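Local coordinates for alginate biosynthesis protein AlgX (Pseudomonas aeruginosa, PDB 4KNC), which takes part in the O-acetylation of the exopolysaccharide alginate and protects the polymer from degradation as it crosses the periplasm, at residues F34-V39 against R48-L53; E80-Y85 against I293-F298; N113-I118 against D130-F135; P235-V240 against A261-N266. All coordinates share one frame; numbering follows the deposited sequence.

Contact 1. Residues F34-V39 against R48-L53; sequences FFTHLV and RTTYDL
Chi1 sets CG of Phe-34 anti to its backbone N (-169°), and chi3 (-71°) turns NE of Arg-48 out of the extended line; beyond them the phenyl ring and the guanidinium meet. NH1 of Arg-48 lies over one face of the ring, 3.3 Å from Phe-34 CZ, and CZ of Arg-48 stands 23° off the ring normal, a cation-pi contact. The same NH1 donates to Phe-34 O at 3.1 Å, nearly along the C=O axis and within the guanidinium plane. NE and NH2 grip Asp-52 side-on, NH2 reaching Asp-52 OD1 at 2.9 Å in a salt bridge, while CB of Tyr-51 rests over the centre of one guanidinium face. Two threonines hold the other end of the contact. Thr-36 O accepts both Thr-50 OG1, at 2.7 Å, and Thr-50 N. His-37, which follows a cis peptide bond, donates its N to Thr-49 OG1 at 2.9 Å and receives Thr-49 N on its O. The methyl CG2 of Thr-49 sits over the imidazole face of His-37, 3.7 Å from the ring centroid, a CH-pi contact; ND1 of that ring is bonded to Asp-24. Leu-38 and Arg-48 form a non-hydrogen-bonded pair of the antiparallel hairpin 38-40/46-48. Phe-34 also meets His-149 edge-to-face, and its side chain lies about 7 Å from that of His-150, the inferred proton acceptor. In-plane bonds to Phe-34 O and Asp-52, with Tyr-51 CB against one face, limit the rotation of the guanidinium. Asp-52 OD2 also bridges to Arg-89; a carboxylate divided between two arginines would probably favour a charged Arg-48.

Contact 2. Residues E80-Y85 against I293-F298; sequences ELVVVY and ILIWEF
Leu-81 and Leu-294 lie side by side and point the same way, as neighbours do on adjacent parallel strands; here 80-85, an outermost strand of the four-stranded parallel sheet of the SGNH hydrolase-like domain, runs beside 293-298. The strand axes pass 4.5 Å apart at 20°. Five backbone bonds, alternating in direction from Leu-294 N to Glu-80 O through to Phe-298 N to Val-84 O, set the register. Val-83 and Trp-296 repeat the side-by-side arrangement, with Val-83 CG2 4.0 Å from Trp-296 CE3. Phe-298 breaks the pattern: its chi1 of 54° puts CG between the backbone N and the carbonyl carbon. Phe-298 CE1 stands 3.6 Å above the plane of the Trp-296 indole, over its centre, while Phe-298 CZ approaches Val-83 CG1 to 3.7 Å. Helix 107-123 packs on this face through Phe-121.

On the face bearing Val-82, Val-84 and Ile-295, covered by helix 153-169, the branches meet obliquely; Val-84 CG2 touches Ile-295 CG2 at 3.9 Å. Glu-297, on the same face, hydrogen-bonds through its carboxylate to Ser-245 and Thr-242; the side chain of Glu-297 is about 7 Å from that of Ser-243, the inferred nucleophile. At the C-terminal end the Phe-298 ring presents an atom to the edge of Tyr-85, near the phenol plane: Phe-298 CE2 lies 3.8 Å from Tyr-85 CD1.

Contact 3. Residues N113-I118 against D130-F135; sequences NYLATI and DFSPLF
Tyr-114 and Phe-135 form the tight part of the contact, an offset edge-to-face pair in which the edge of Phe-135 is directed at the face of Tyr-114. The ring planes stand at 70°, the centroids are 5.4 Å apart, and Phe-135 CZ comes within 3.6 Å of Tyr-114 CE1. CG of Tyr-114 is anti to its backbone N (chi1 -179°); the OH at the far end of the ring meets the edge of Phe-131 in the ring plane, 3.6 Å from Phe-131 CD2. That hydroxyl accepts from a water, which in turn accepts from Phe-131 N at 2.7 Å, and it is also hydrogen-bonded to the carbonyl of Tyr-85.

The other side is looser and partly exposed. There a single methyl, CD2 of Leu-115, lies 3.7 Å from Ser-132 OG and equally far from Asp-130 OD1, with no direct hydrogen bond joining the segments. The polar groups beside this methyl pair with each other instead: Asp-130 OD1 takes Ser-132 OG at 2.6 Å and Ser-132 N at 2.8 Å, both from the same face of the carboxylate. The bond to N makes an Asx turn, which leads into the 3-10 turn 132-134, whose first residue, Ser-132, meets Leu-115 of helix 107-123.

Contact 4. Residues P235-V240 against A261-N266; sequences PQIALV and ADILNN
Leu-264 O receives the shortest direct bond between the segments, from Leu-239 N at 2.7 Å. Leu-264 also gives its N to Ile-237 O at 2.8 Å, and Asn-266 N reaches Leu-239 O at the same length, so the bonds alternate in direction as expected of parallel strands. The axes of 237-240 and 263-265 differ by 31°. Before the strands, a water bridges the two chain segments, accepting from Gln-236 N and donating to Asp-262 O.

Side chains divide between the two faces. On one, Ile-237 and Ile-263 cross obliquely, with Ile-237 CG2 3.5 Å from Ile-263 CD1. Chi2 of Ile-263 (-79°) turns that CD1 onto its neighbour, while Ile-237 CD1 extends to Ala-261 CB at 3.8 Å. Ile-263 CG2 fills in beside Leu-239 CB. Leu-255 of helix 251-259 packs against Ile-263 here, and Asn-265, starting from this face, binds Ala-267 N through OD1 and Ser-245 O through ND2. On the opposite face, Leu-264 CD2 meets the Pro-235 ring at CB, 3.8 Å away, and Ala-238 and Leu-264 stand level with each other. Tyr-280 of helix 275-282 touches Ala-238, and also Asn-266.

Strand 237-240, helix 251-259 and strand 263-265 make a beta-alpha-beta crossover, with the inferred nucleophile Ser-243 in the connection soon after the first strand. The chemistry implies that backbone bonds set the strand register: aliphatic side chains pack under helix 251-259 on one face, Ala-238 meets helix 275-282 on the other, and just before the strands pair directly a water links the backbones.

From the N terminus, contact 1 closes first, a local link around hairpin 38-40/46-48 between segments whose nearest ends are nine residues apart. Contact 2 opens next at strand 80-85 and closes only at 293-298, enclosing both remaining contacts. Within that span, contact 3 joins helix 107-123 to the loop soon after it, and contact 4 then follows in series. Contacts 2 and 3 touch where Tyr-85 meets Tyr-114 and where Val-84 CG1 lies 3.8 Å from Phe-131 CZ, fastening the helix to the sheet edge. Contacts 2 and 4 share one parallel sheet, in the order 80-85, 293-298, 237-240, 263-265; Ile-295 N and O hydrogen-bond to Ala-238 O and Val-240 N. Contact 1 stands apart, its centre about 26 Å from that of contact 2.

Contact 1. Residues F34-V39 against R48-L53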
# COMPACT_ATOMS: atom_id res chain seq x y z
N PHE A 34 6.43 16.46 -2.67
CA PHE A 34 5.50 15.63 -3.41
C PHE A 34 5.15 16.20 -4.79
O PHE A 34 4.42 15.56 -5.56
CB PHE A 34 4.22 15.43 -2.58
CG PHE A 34 3.29 14.38 -3.13
CD1 PHE A 34 3.65 13.05 -3.13
CD2 PHE A 34 2.04 14.74 -3.63
CE1 PHE A 34 2.77 12.08 -3.64
CE2 PHE A 34 1.17 13.77 -4.13
CZ PHE A 34 1.53 12.45 -4.14
N PHE A 35 5.67 17.38 -5.12
CA PHE A 35 5.29 18.05 -6.37
C PHE A 35 6.45 18.36 -7.33
O PHE A 35 6.25 18.96 -8.38
CB PHE A 35 4.52 19.34 -6.06
CG PHE A 35 3.40 19.14 -5.09
CD1 PHE A 35 2.18 18.65 -5.52
CD2 PHE A 35 3.56 19.44 -3.74
CE1 PHE A 35 1.12 18.45 -4.62
CE2 PHE A 35 2.52 19.24 -2.83
CZ PHE A 35 1.30 18.75 -3.27
N THR A 36 7.65 17.92 -6.96
CA THR A 36 8.88 18.28 -7.66
C THR A 36 8.98 17.82 -9.12
O THR A 36 8.86 16.63 -9.39
CB THR A 36 10.07 17.67 -6.91
OG1 THR A 36 9.88 17.84 -5.50
CG2 THR A 36 11.38 18.31 -7.34
N HIS A 37 9.14 18.75 -10.07
CA HIS A 37 8.76 20.15 -9.92
C HIS A 37 7.57 20.36 -10.88
O HIS A 37 7.36 19.56 -11.81
CB HIS A 37 9.93 21.10 -10.21
CG HIS A 37 10.30 21.22 -11.66
ND1 HIS A 37 11.43 20.63 -12.19
CD2 HIS A 37 9.70 21.87 -12.69
CE1 HIS A 37 11.51 20.90 -13.48
NE2 HIS A 37 10.47 21.66 -13.81
N LEU A 38 6.77 21.40 -10.67
CA LEU A 38 5.52 21.57 -11.42
C LEU A 38 5.73 22.27 -12.74
O LEU A 38 6.47 23.24 -12.81
CB LEU A 38 4.50 22.35 -10.59
CG LEU A 38 4.03 21.68 -9.30
CD1 LEU A 38 3.36 22.72 -8.42
CD2 LEU A 38 3.07 20.51 -9.60
N VAL A 39 5.10 21.75 -13.79
CA VAL A 39 5.08 22.41 -15.10
C VAL A 39 3.64 22.59 -15.57
O VAL A 39 2.76 21.78 -15.28
CB VAL A 39 5.91 21.66 -16.17
CG1 VAL A 39 7.37 21.63 -15.78
CG2 VAL A 39 5.39 20.25 -16.39
N ARG A 48 3.98 16.96 -12.57
CA ARG A 48 5.22 16.91 -11.80
C ARG A 48 6.26 16.19 -12.63
O ARG A 48 6.01 15.11 -13.12
CB ARG A 48 4.99 16.15 -10.50
CG ARG A 48 3.82 16.68 -9.68
CD ARG A 48 3.50 15.70 -8.58
NE ARG A 48 2.89 14.48 -9.10
CZ ARG A 48 2.54 13.45 -8.35
NH1 ARG A 48 2.75 13.47 -7.05
NH2 ARG A 48 1.97 12.38 -8.91
N THR A 49 7.45 16.77 -12.77
CA THR A 49 8.47 16.19 -13.63
C THR A 49 8.99 14.85 -13.10
O THR A 49 9.16 13.89 -13.86
CB THR A 49 9.65 17.16 -13.79
OG1 THR A 49 10.09 17.58 -12.50
CG2 THR A 49 9.24 18.40 -14.59
N THR A 50 9.22 14.77 -11.79
CA THR A 50 9.86 13.58 -11.22
C THR A 50 8.85 12.46 -10.95
O THR A 50 9.20 11.30 -10.95
CB THR A 50 10.64 13.89 -9.92
OG1 THR A 50 9.72 14.17 -8.86
CG2 THR A 50 11.58 15.09 -10.11
N TYR A 51 7.60 12.82 -10.70
CA TYR A 51 6.59 11.81 -10.43
C TYR A 51 5.85 11.41 -11.70
O TYR A 51 5.61 10.23 -11.92
CB TYR A 51 5.57 12.31 -9.41
CG TYR A 51 6.10 12.45 -8.01
CD1 TYR A 51 6.87 13.56 -7.64
CD2 TYR A 51 5.85 11.47 -7.05
CE1 TYR A 51 7.36 13.69 -6.35
CE2 TYR A 51 6.34 11.58 -5.77
CZ TYR A 51 7.09 12.69 -5.41
OH TYR A 51 7.56 12.80 -4.12
N ASP A 52 5.46 12.39 -12.50
CA ASP A 52 4.53 12.14 -13.61
C ASP A 52 5.25 11.88 -14.91
O ASP A 52 4.74 11.15 -15.77
CB ASP A 52 3.58 13.32 -13.81
CG ASP A 52 2.75 13.62 -12.58
OD1 ASP A 52 2.55 12.71 -11.73
OD2 ASP A 52 2.29 14.76 -12.49
N LEU A 53 6.41 12.49 -15.06
CA LEU A 53 7.14 12.44 -16.33
C LEU A 53 8.39 11.59 -16.20
O LEU A 53 9.33 11.72 -16.98
CB LEU A 53 7.51 13.84 -16.80
CG LEU A 53 6.33 14.78 -17.05
CD1 LEU A 53 6.79 16.15 -17.53
CD2 LEU A 53 5.36 14.14 -18.04

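Contact 2. Residues E80-Y85 against I293-F298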
# COMPACT_ATOMS: atom_id res chain seq x y z
N GLU A 80 -3.96 -15.84 -3.64
CA GLU A 80 -3.35 -15.38 -4.88
C GLU A 80 -3.20 -13.87 -4.80
O GLU A 80 -4.09 -13.18 -4.30
CB GLU A 80 -4.25 -15.72 -6.08
CG GLU A 80 -4.48 -17.20 -6.31
CD GLU A 80 -3.33 -17.86 -7.04
OE1 GLU A 80 -2.54 -17.15 -7.72
OE2 GLU A 80 -3.20 -19.09 -6.95
N LEU A 81 -2.08 -13.34 -5.29
CA LEU A 81 -1.83 -11.91 -5.22
C LEU A 81 -1.99 -11.21 -6.59
O LEU A 81 -1.41 -11.64 -7.59
CB LEU A 81 -0.44 -11.63 -4.64
CG LEU A 81 -0.06 -10.16 -4.42
CD1 LEU A 81 -1.00 -9.50 -3.42
CD2 LEU A 81 1.38 -10.03 -3.95
N VAL A 82 -2.78 -10.14 -6.61
CA VAL A 82 -2.90 -9.28 -7.77
C VAL A 82 -2.35 -7.90 -7.41
O VAL A 82 -2.76 -7.31 -6.41
CB VAL A 82 -4.38 -9.13 -8.19
CG1 VAL A 82 -4.54 -8.08 -9.28
CG2 VAL A 82 -4.95 -10.47 -8.65
N VAL A 83 -1.40 -7.39 -8.21
CA VAL A 83 -0.90 -6.03 -7.97
C VAL A 83 -1.44 -5.05 -9.01
O VAL A 83 -1.35 -5.27 -10.22
CB VAL A 83 0.67 -5.95 -7.85
CG1 VAL A 83 1.17 -4.54 -8.10
CG2 VAL A 83 1.16 -6.43 -6.48
N VAL A 84 -2.03 -3.97 -8.52
CA VAL A 84 -2.46 -2.88 -9.37
C VAL A 84 -1.40 -1.78 -9.29
O VAL A 84 -1.32 -1.05 -8.30
CB VAL A 84 -3.82 -2.35 -8.96
CG1 VAL A 84 -4.11 -1.02 -9.66
CG2 VAL A 84 -4.90 -3.41 -9.30
N TYR A 85 -0.58 -1.70 -10.33
CA TYR A 85 0.55 -0.78 -10.38
C TYR A 85 0.08 0.45 -11.14
O TYR A 85 0.16 0.49 -12.37
CB TYR A 85 1.69 -1.46 -11.13
CG TYR A 85 3.09 -0.86 -10.99
CD1 TYR A 85 3.64 -0.59 -9.73
CD2 TYR A 85 3.87 -0.63 -12.12
CE1 TYR A 85 4.94 -0.08 -9.61
CE2 TYR A 85 5.17 -0.11 -12.01
CZ TYR A 85 5.69 0.16 -10.76
OH TYR A 85 6.96 0.67 -10.67
N ILE A 293 -8.31 -14.24 -3.03
CA ILE A 293 -7.61 -13.27 -3.85
C ILE A 293 -7.39 -11.96 -3.07
O ILE A 293 -8.30 -11.44 -2.42
CB ILE A 293 -8.37 -12.96 -5.17
CG1 ILE A 293 -8.71 -14.25 -5.93
CG2 ILE A 293 -7.57 -11.99 -6.06
CD1 ILE A 293 -9.42 -14.01 -7.25
N LEU A 294 -6.16 -11.46 -3.13
CA LEU A 294 -5.80 -10.21 -2.49
C LEU A 294 -5.34 -9.24 -3.57
O LEU A 294 -4.36 -9.52 -4.28
CB LEU A 294 -4.66 -10.44 -1.48
CG LEU A 294 -4.09 -9.23 -0.74
CD1 LEU A 294 -5.17 -8.53 0.09
CD2 LEU A 294 -2.93 -9.65 0.15
N ILE A 295 -6.04 -8.13 -3.71
CA ILE A 295 -5.66 -7.11 -4.68
C ILE A 295 -4.91 -5.97 -3.97
O ILE A 295 -5.37 -5.43 -2.97
CB ILE A 295 -6.91 -6.51 -5.36
CG1 ILE A 295 -7.74 -7.62 -6.01
CG2 ILE A 295 -6.51 -5.47 -6.41
CD1 ILE A 295 -9.09 -7.11 -6.46
N TRP A 296 -3.76 -5.58 -4.52
CA TRP A 296 -2.89 -4.63 -3.85
C TRP A 296 -2.58 -3.47 -4.78
O TRP A 296 -1.90 -3.65 -5.79
CB TRP A 296 -1.61 -5.33 -3.37
CG TRP A 296 -0.65 -4.48 -2.59
CD1 TRP A 296 -0.87 -3.24 -2.04
CD2 TRP A 296 0.71 -4.81 -2.28
NE1 TRP A 296 0.27 -2.79 -1.40
CE2 TRP A 296 1.25 -3.73 -1.55
CE3 TRP A 296 1.53 -5.90 -2.58
CZ2 TRP A 296 2.57 -3.73 -1.09
CZ3 TRP A 296 2.84 -5.90 -2.12
CH2 TRP A 296 3.34 -4.82 -1.39
N GLU A 297 -3.07 -2.29 -4.42
CA GLU A 297 -2.98 -1.11 -5.27
C GLU A 297 -2.03 -0.05 -4.69
O GLU A 297 -2.15 0.33 -3.53
CB GLU A 297 -4.37 -0.51 -5.48
CG GLU A 297 -4.36 0.91 -6.07
CD GLU A 297 -4.34 2.01 -4.98
OE1 GLU A 297 -3.44 2.88 -5.05
OE2 GLU A 297 -5.21 2.02 -4.08
N PHE A 298 -1.09 0.41 -5.52
CA PHE A 298 -0.19 1.50 -5.15
C PHE A 298 0.41 2.12 -6.42
O PHE A 298 0.30 1.55 -7.51
CB PHE A 298 0.92 1.01 -4.21
CG PHE A 298 1.68 -0.18 -4.73
CD1 PHE A 298 1.23 -1.47 -4.48
CD2 PHE A 298 2.85 -0.00 -5.46
CE1 PHE A 298 1.93 -2.58 -4.96
CE2 PHE A 298 3.55 -1.11 -5.95
CZ PHE A 298 3.09 -2.40 -5.70

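Contact 3. Residues N113-I118 against D130-F135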
# COMPACT_ATOMS: atom_id res chain seq x y z
N ASN A 113 9.91 0.92 -20.01
CA ASN A 113 10.36 0.57 -18.66
C ASN A 113 9.23 0.11 -17.74
O ASN A 113 9.37 -0.86 -16.98
CB ASN A 113 11.16 1.73 -18.07
CG ASN A 113 12.52 1.86 -18.71
OD1 ASN A 113 13.05 0.88 -19.24
ND2 ASN A 113 13.10 3.05 -18.67
N TYR A 114 8.09 0.79 -17.84
CA TYR A 114 6.88 0.38 -17.13
C TYR A 114 6.49 -1.06 -17.49
O TYR A 114 6.30 -1.91 -16.60
CB TYR A 114 5.74 1.35 -17.45
CG TYR A 114 4.45 1.02 -16.73
CD1 TYR A 114 3.51 0.17 -17.31
CD2 TYR A 114 4.17 1.55 -15.48
CE1 TYR A 114 2.32 -0.15 -16.66
CE2 TYR A 114 2.98 1.24 -14.81
CZ TYR A 114 2.06 0.39 -15.41
OH TYR A 114 0.89 0.07 -14.76
N LEU A 115 6.40 -1.36 -18.79
CA LEU A 115 5.99 -2.71 -19.23
C LEU A 115 6.96 -3.79 -18.75
O LEU A 115 6.54 -4.88 -18.32
CB LEU A 115 5.86 -2.76 -20.75
CG LEU A 115 4.63 -2.03 -21.28
CD1 LEU A 115 4.72 -1.92 -22.79
CD2 LEU A 115 3.35 -2.77 -20.86
N ALA A 116 8.26 -3.47 -18.81
CA ALA A 116 9.28 -4.36 -18.26
C ALA A 116 9.04 -4.64 -16.77
O ALA A 116 9.19 -5.78 -16.31
CB ALA A 116 10.68 -3.75 -18.47
N THR A 117 8.64 -3.61 -16.03
CA THR A 117 8.34 -3.77 -14.60
C THR A 117 7.13 -4.67 -14.34
O THR A 117 7.14 -5.53 -13.45
CB THR A 117 8.12 -2.38 -13.94
OG1 THR A 117 9.34 -1.64 -14.02
CG2 THR A 117 7.71 -2.51 -12.48
N ILE A 118 6.07 -4.46 -15.12
CA ILE A 118 4.92 -5.35 -15.13
C ILE A 118 5.33 -6.82 -15.34
O ILE A 118 4.88 -7.74 -14.63
CB ILE A 118 3.94 -4.95 -16.27
CG1 ILE A 118 3.35 -3.57 -16.00
CG2 ILE A 118 2.85 -5.98 -16.43
CD1 ILE A 118 2.68 -3.43 -14.64
N ASP A 130 -2.40 -5.27 -17.04
CA ASP A 130 -1.62 -4.41 -17.93
C ASP A 130 -2.48 -3.24 -18.36
O ASP A 130 -3.45 -3.41 -19.10
CB ASP A 130 -1.21 -5.24 -19.15
CG ASP A 130 -0.39 -4.45 -20.15
OD1 ASP A 130 -0.22 -3.23 -19.98
OD2 ASP A 130 0.09 -5.07 -21.12
N PHE A 131 -2.11 -2.04 -17.92
CA PHE A 131 -2.90 -0.83 -18.19
C PHE A 131 -2.44 -0.12 -19.46
O PHE A 131 -3.00 0.92 -19.82
CB PHE A 131 -2.87 0.15 -16.99
CG PHE A 131 -3.45 -0.44 -15.73
CD1 PHE A 131 -4.79 -0.82 -15.68
CD2 PHE A 131 -2.65 -0.64 -14.61
CE1 PHE A 131 -5.33 -1.38 -14.52
CE2 PHE A 131 -3.19 -1.21 -13.45
CZ PHE A 131 -4.53 -1.57 -13.40
N SER A 132 -1.44 -0.66 -20.14
CA SER A 132 -0.91 0.02 -21.33
C SER A 132 -1.95 0.35 -22.43
O SER A 132 -1.79 1.35 -23.12
CB SER A 132 0.32 -0.69 -21.90
OG SER A 132 0.03 -2.03 -22.27
N PRO A 133 -3.03 -0.46 -22.57
CA PRO A 133 -4.02 0.03 -23.55
C PRO A 133 -4.63 1.38 -23.19
O PRO A 133 -5.21 2.01 -24.07
CB PRO A 133 -5.10 -1.06 -23.53
CG PRO A 133 -4.36 -2.31 -23.15
CD PRO A 133 -3.32 -1.84 -22.15
N LEU A 134 -4.50 1.82 -21.94
CA LEU A 134 -5.06 3.11 -21.53
C LEU A 134 -4.10 4.27 -21.73
O LEU A 134 -4.46 5.42 -21.49
CB LEU A 134 -5.51 3.07 -20.06
CG LEU A 134 -6.43 1.91 -19.71
CD1 LEU A 134 -6.85 2.01 -18.24
CD2 LEU A 134 -7.63 1.89 -20.66
N PHE A 135 -2.87 3.97 -22.15
CA PHE A 135 -1.84 5.01 -22.26
C PHE A 135 -2.11 5.95 -23.43
O PHE A 135 -2.77 5.59 -24.40
CB PHE A 135 -0.46 4.39 -22.47
CG PHE A 135 0.08 3.66 -21.27
CD1 PHE A 135 -0.68 3.50 -20.13
CD2 PHE A 135 1.35 3.11 -21.31
CE1 PHE A 135 -0.18 2.80 -19.03
CE2 PHE A 135 1.86 2.42 -20.23
CZ PHE A 135 1.10 2.26 -19.09
O HOH W 1 -0.07 -2.14 -16.15

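Contact 4. Residues P235-V240 against A261-N266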
# COMPACT_ATOMS: atom_id res chain seq x y z
N PRO A 235 -17.71 -13.36 0.94
CA PRO A 235 -16.79 -12.63 0.05
C PRO A 235 -15.39 -13.23 0.10
O PRO A 235 -14.94 -13.64 1.17
CB PRO A 235 -16.79 -11.21 0.62
CG PRO A 235 -18.14 -11.08 1.24
CD PRO A 235 -18.40 -12.44 1.86
N GLN A 236 -14.71 -13.26 -1.04
CA GLN A 236 -13.48 -14.03 -1.18
C GLN A 236 -12.35 -13.19 -1.77
O GLN A 236 -11.25 -13.71 -2.01
CB GLN A 236 -13.74 -15.24 -2.08
CG GLN A 236 -14.74 -16.23 -1.49
CD GLN A 236 -14.23 -16.83 -0.20
OE1 GLN A 236 -13.03 -17.00 -0.01
NE2 GLN A 236 -15.15 -17.15 0.71
N ILE A 237 -12.63 -11.91 -2.01
CA ILE A 237 -11.66 -10.98 -2.61
C ILE A 237 -11.51 -9.73 -1.74
O ILE A 237 -12.50 -9.10 -1.37
CB ILE A 237 -12.07 -10.55 -4.03
CG1 ILE A 237 -12.34 -11.78 -4.92
CG2 ILE A 237 -10.98 -9.68 -4.64
CD1 ILE A 237 -12.62 -11.45 -6.38
N ALA A 238 -10.27 -9.38 -1.41
CA ALA A 238 -9.97 -8.25 -0.55
C ALA A 238 -9.08 -7.27 -1.29
O ALA A 238 -8.22 -7.67 -2.07
CB ALA A 238 -9.29 -8.71 0.72
N LEU A 239 -9.30 -5.99 -1.03
CA LEU A 239 -8.56 -4.93 -1.67
C LEU A 239 -7.80 -4.15 -0.62
O LEU A 239 -8.38 -3.68 0.36
CB LEU A 239 -9.52 -4.00 -2.41
CG LEU A 239 -8.96 -2.72 -3.02
CD1 LEU A 239 -7.84 -3.01 -4.02
CD2 LEU A 239 -10.08 -1.94 -3.68
N VAL A 240 -6.49 -4.04 -0.80
CA VAL A 240 -5.68 -3.19 0.06
C VAL A 240 -5.03 -2.14 -0.83
O VAL A 240 -4.65 -2.45 -1.96
CB VAL A 240 -4.65 -3.99 0.90
CG1 VAL A 240 -5.38 -4.81 1.95
CG2 VAL A 240 -3.77 -4.88 0.02
N ALA A 261 -18.04 -10.12 -8.45
CA ALA A 261 -17.69 -10.60 -7.11
C ALA A 261 -17.67 -9.48 -6.09
O ALA A 261 -17.32 -8.34 -6.44
CB ALA A 261 -16.34 -11.28 -7.13
N ASP A 262 -18.01 -9.79 -4.83
CA ASP A 262 -17.81 -8.87 -3.70
C ASP A 262 -16.34 -8.51 -3.49
O ASP A 262 -15.46 -9.37 -3.56
CB ASP A 262 -18.38 -9.45 -2.40
CG ASP A 262 -19.87 -9.19 -2.23
OD1 ASP A 262 -20.34 -8.14 -2.71
OD2 ASP A 262 -20.57 -10.01 -1.61
N ILE A 263 -16.07 -7.24 -3.24
CA ILE A 263 -14.71 -6.80 -2.98
C ILE A 263 -14.65 -6.18 -1.59
O ILE A 263 -15.21 -5.10 -1.37
CB ILE A 263 -14.24 -5.77 -4.02
CG1 ILE A 263 -14.38 -6.33 -5.44
CG2 ILE A 263 -12.82 -5.33 -3.74
CD1 ILE A 263 -13.29 -7.28 -5.86
N LEU A 264 -13.99 -6.85 -0.66
CA LEU A 264 -13.77 -6.27 0.67
C LEU A 264 -12.74 -5.16 0.60
O LEU A 264 -11.56 -5.44 0.42
CB LEU A 264 -13.26 -7.33 1.64
CG LEU A 264 -14.14 -8.57 1.77
CD1 LEU A 264 -13.42 -9.64 2.57
CD2 LEU A 264 -15.46 -8.20 2.44
N ASN A 265 -13.18 -3.92 0.75
CA ASN A 265 -12.29 -2.77 0.66
C ASN A 265 -11.60 -2.42 1.99
O ASN A 265 -12.26 -1.97 2.92
CB ASN A 265 -13.07 -1.55 0.15
CG ASN A 265 -12.17 -0.38 -0.22
OD1 ASN A 265 -11.02 -0.32 0.18
ND2 ASN A 265 -12.72 0.56 -0.99
N ASN A 266 -10.29 -2.61 2.06
CA ASN A 266 -9.53 -2.25 3.26
C ASN A 266 -8.49 -1.16 2.99
O ASN A 266 -7.51 -1.02 3.74
CB ASN A 266 -8.85 -3.49 3.87
CG ASN A 266 -9.86 -4.52 4.40
OD1 ASN A 266 -9.98 -5.61 3.87
ND2 ASN A 266 -10.57 -4.17 5.47
O HOH W 2 -15.92 -12.00 -3.38